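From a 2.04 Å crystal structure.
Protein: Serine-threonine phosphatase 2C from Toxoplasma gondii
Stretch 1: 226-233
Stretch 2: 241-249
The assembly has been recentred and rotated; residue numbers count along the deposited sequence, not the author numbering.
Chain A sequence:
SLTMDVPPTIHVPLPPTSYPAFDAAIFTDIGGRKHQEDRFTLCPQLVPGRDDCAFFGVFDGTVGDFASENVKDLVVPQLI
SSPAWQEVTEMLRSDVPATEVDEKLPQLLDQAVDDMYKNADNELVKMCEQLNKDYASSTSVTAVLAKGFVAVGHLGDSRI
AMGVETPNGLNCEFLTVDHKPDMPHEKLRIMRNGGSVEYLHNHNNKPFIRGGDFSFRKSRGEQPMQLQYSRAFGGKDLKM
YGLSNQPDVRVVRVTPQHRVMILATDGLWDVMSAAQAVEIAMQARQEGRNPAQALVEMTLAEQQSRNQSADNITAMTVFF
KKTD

Stretch 1 226-233: QLQYSRAF
Stretch 2, residues 241-249: YGLSNQPDV

The two stretches meet through one parallel beta bridge, Arg-231 with Ser-244 (CA-CA 4.6 Å), and bury 429 Å² between them; Ala-232 then falls nearest Asn-245 (CA-CA 5.5 Å). Both hydrogen bonds of the bridge involve Ser-244: its N donates to Ser-230 O (3.2 Å, 167°), and its O accepts from Ala-232 N (3.0 Å, 152°). Arg-231, with phi/psi of -139/141, is extended between these two partners, and Ser-244 (-101/156) is extended opposite it. Their backbones approach so closely that Arg-231 CA lies 3.1 Å from Ser-244 O in a CA-H...O contact; Leu-243 CA makes a second to Ser-230 O at 3.6 Å.

Before the bridge, Gly-242 adopts 112/-19, where a CB would be jammed against the preceding carbonyl oxygen. Leu-243 follows at -71/116. Its CA-to-CB bond points sideways, but the t, p rotamer (chi1 -171°, chi2 61°) brings both methyls to stretch 1. Leu-243 CD2 meets Leu-227 CD1 at 3.8 Å; Leu-243 CD1 lies 3.5 Å from Ser-230 C and 4.3 Å from Ala-232 CB, covering the backbone there. Leu-227, in m, t (-60°, 180°), points toward stretch 2 and completes this buried apolar patch.

From the bridge itself, the Arg-231 side chain starts sideways in m (-57°) and then runs extended, with chi2 -162°, chi3 -167° and chi4 -178°. This reach carries Arg-231 NH1 to Gln-246 O, a hydrogen bond of 2.9 Å and 152° near the guanidinium plane. Asp-248, in m (chi1 -82°, chi2 -50°), lies over one face of that group; its OD1 forms a long salt bridge with Arg-231 NH1 at 3.8 Å, a contact of charges without a directed N-H. Arg-231 NE and NH2 are satisfied elsewhere in the structure.

The Ser-244 t rotamer (171°) places Ser-244 OG to accept from Gln-246 N (2.9 Å, 163°), tying the turn through Asn-245 (-113/12). Asn-245 points away from stretch 1, with chi1 p (56°).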

# COMPACT_ATOMS: atom_id res chain seq x y z
N GLN A 226 -3.87 20.00 -0.87
CA GLN A 226 -3.39 19.42 -2.12
C GLN A 226 -2.63 18.12 -1.83
O GLN A 226 -2.18 17.90 -0.71
CB GLN A 226 -2.44 20.38 -2.81
CG GLN A 226 -3.04 21.70 -3.22
CD GLN A 226 -1.99 22.77 -3.46
OE1 GLN A 226 -1.31 23.21 -2.52
NE2 GLN A 226 -1.84 23.19 -4.71
N LEU A 227 -2.48 17.29 -2.84
CA LEU A 227 -1.77 16.03 -2.69
C LEU A 227 -0.80 15.87 -3.85
O LEU A 227 -1.01 16.42 -4.93
CB LEU A 227 -2.75 14.85 -2.68
CG LEU A 227 -3.80 14.86 -1.57
CD1 LEU A 227 -4.69 13.63 -1.71
CD2 LEU A 227 -3.11 14.86 -0.21
N GLN A 228 0.27 15.12 -3.62
CA GLN A 228 1.24 14.90 -4.68
C GLN A 228 1.10 13.54 -5.35
O GLN A 228 1.97 13.09 -6.08
CB GLN A 228 2.66 15.13 -4.14
CG GLN A 228 2.92 16.61 -3.91
CD GLN A 228 4.26 16.89 -3.27
OE1 GLN A 228 4.57 16.38 -2.20
NE2 GLN A 228 5.06 17.73 -3.92
N TYR A 229 -0.02 12.87 -5.08
CA TYR A 229 -0.34 11.61 -5.72
C TYR A 229 -1.81 11.72 -6.16
O TYR A 229 -2.61 12.39 -5.49
CB TYR A 229 -0.08 10.40 -4.81
CG TYR A 229 -0.56 10.50 -3.38
CD1 TYR A 229 -1.83 10.04 -3.02
CD2 TYR A 229 0.26 11.01 -2.39
CE1 TYR A 229 -2.25 10.09 -1.69
CE2 TYR A 229 -0.15 11.06 -1.06
CZ TYR A 229 -1.41 10.60 -0.72
OH TYR A 229 -1.83 10.63 0.58
N SER A 230 -2.14 11.09 -7.27
CA SER A 230 -3.48 11.18 -7.86
C SER A 230 -4.53 10.12 -7.54
O SER A 230 -5.66 10.18 -8.06
CB SER A 230 -3.32 11.30 -9.37
OG SER A 230 -2.31 10.42 -9.81
N ARG A 231 -4.18 9.14 -6.71
CA ARG A 231 -5.12 8.10 -6.31
C ARG A 231 -4.89 7.84 -4.83
O ARG A 231 -3.75 7.86 -4.37
CB ARG A 231 -4.90 6.81 -7.13
CG ARG A 231 -5.03 7.03 -8.63
CD ARG A 231 -5.24 5.73 -9.38
NE ARG A 231 -5.06 5.89 -10.82
CZ ARG A 231 -5.24 4.92 -11.71
NH1 ARG A 231 -5.61 3.71 -11.30
NH2 ARG A 231 -5.01 5.14 -13.00
N ALA A 232 -5.97 7.62 -4.09
CA ALA A 232 -5.85 7.41 -2.66
C ALA A 232 -7.16 7.13 -1.96
O ALA A 232 -8.25 7.27 -2.53
CB ALA A 232 -5.20 8.63 -2.03
N PHE A 233 -7.04 6.70 -0.71
CA PHE A 233 -8.20 6.47 0.13
C PHE A 233 -8.48 7.83 0.77
O PHE A 233 -7.54 8.57 1.07
CB PHE A 233 -7.89 5.48 1.25
CG PHE A 233 -7.96 4.04 0.85
CD1 PHE A 233 -9.14 3.51 0.34
CD2 PHE A 233 -6.87 3.20 1.05
CE1 PHE A 233 -9.23 2.17 0.03
CE2 PHE A 233 -6.96 1.85 0.74
CZ PHE A 233 -8.14 1.33 0.23
N TYR A 241 -12.78 15.84 -7.85
CA TYR A 241 -11.90 16.60 -8.73
C TYR A 241 -10.76 15.78 -9.35
O TYR A 241 -9.72 16.34 -9.68
CB TYR A 241 -11.30 17.78 -7.97
CG TYR A 241 -12.32 18.83 -7.56
CD1 TYR A 241 -13.05 19.54 -8.51
CD2 TYR A 241 -12.51 19.13 -6.21
CE1 TYR A 241 -13.95 20.53 -8.13
CE2 TYR A 241 -13.41 20.11 -5.82
CZ TYR A 241 -14.12 20.81 -6.78
OH TYR A 241 -14.99 21.79 -6.37
N GLY A 242 -10.95 14.48 -9.51
CA GLY A 242 -9.90 13.68 -10.11
C GLY A 242 -9.18 12.68 -9.23
O GLY A 242 -8.53 11.77 -9.74
N LEU A 243 -9.26 12.83 -7.91
CA LEU A 243 -8.61 11.87 -7.01
C LEU A 243 -9.41 10.57 -7.11
O LEU A 243 -10.58 10.52 -6.74
CB LEU A 243 -8.60 12.39 -5.57
CG LEU A 243 -7.78 11.64 -4.51
CD1 LEU A 243 -6.30 11.64 -4.89
CD2 LEU A 243 -7.98 12.29 -3.14
N SER A 244 -8.78 9.52 -7.62
CA SER A 244 -9.43 8.23 -7.82
C SER A 244 -9.15 7.16 -6.75
O SER A 244 -8.12 7.21 -6.07
CB SER A 244 -9.02 7.68 -9.19
OG SER A 244 -9.46 6.35 -9.38
N ASN A 245 -10.06 6.21 -6.61
CA ASN A 245 -9.88 5.11 -5.67
C ASN A 245 -9.71 3.81 -6.46
O ASN A 245 -9.77 2.71 -5.90
CB ASN A 245 -11.06 4.98 -4.70
CG ASN A 245 -12.40 4.83 -5.40
OD1 ASN A 245 -12.49 4.28 -6.50
ND2 ASN A 245 -13.45 5.31 -4.75
N GLN A 246 -9.51 3.95 -7.77
CA GLN A 246 -9.30 2.81 -8.66
C GLN A 246 -7.86 2.33 -8.48
O GLN A 246 -6.93 3.06 -8.80
CB GLN A 246 -9.52 3.24 -10.12
CG GLN A 246 -9.15 2.20 -11.17
CD GLN A 246 -9.96 0.93 -11.03
OE1 GLN A 246 -9.47 -0.09 -10.55
NE2 GLN A 246 -11.22 1.00 -11.44
N PRO A 247 -7.67 1.12 -7.95
CA PRO A 247 -6.29 0.64 -7.77
C PRO A 247 -5.75 -0.02 -9.03
O PRO A 247 -6.52 -0.46 -9.88
CB PRO A 247 -6.44 -0.36 -6.64
CG PRO A 247 -7.77 -1.00 -6.98
CD PRO A 247 -8.63 0.21 -7.30
N ASP A 248 -4.43 -0.06 -9.16
CA ASP A 248 -3.84 -0.79 -10.28
C ASP A 248 -3.66 -2.15 -9.61
O ASP A 248 -3.23 -2.21 -8.46
CB ASP A 248 -2.48 -0.21 -10.71
CG ASP A 248 -2.63 1.00 -11.62
OD1 ASP A 248 -3.38 0.91 -12.61
OD2 ASP A 248 -1.99 2.03 -11.35
N VAL A 249 -4.02 -3.22 -10.30
CA VAL A 249 -3.90 -4.54 -9.71
C VAL A 249 -3.01 -5.43 -10.57
O VAL A 249 -3.07 -5.37 -11.80
CB VAL A 249 -5.29 -5.20 -9.53
CG1 VAL A 249 -5.15 -6.54 -8.81
CG2 VAL A 249 -6.20 -4.28 -8.74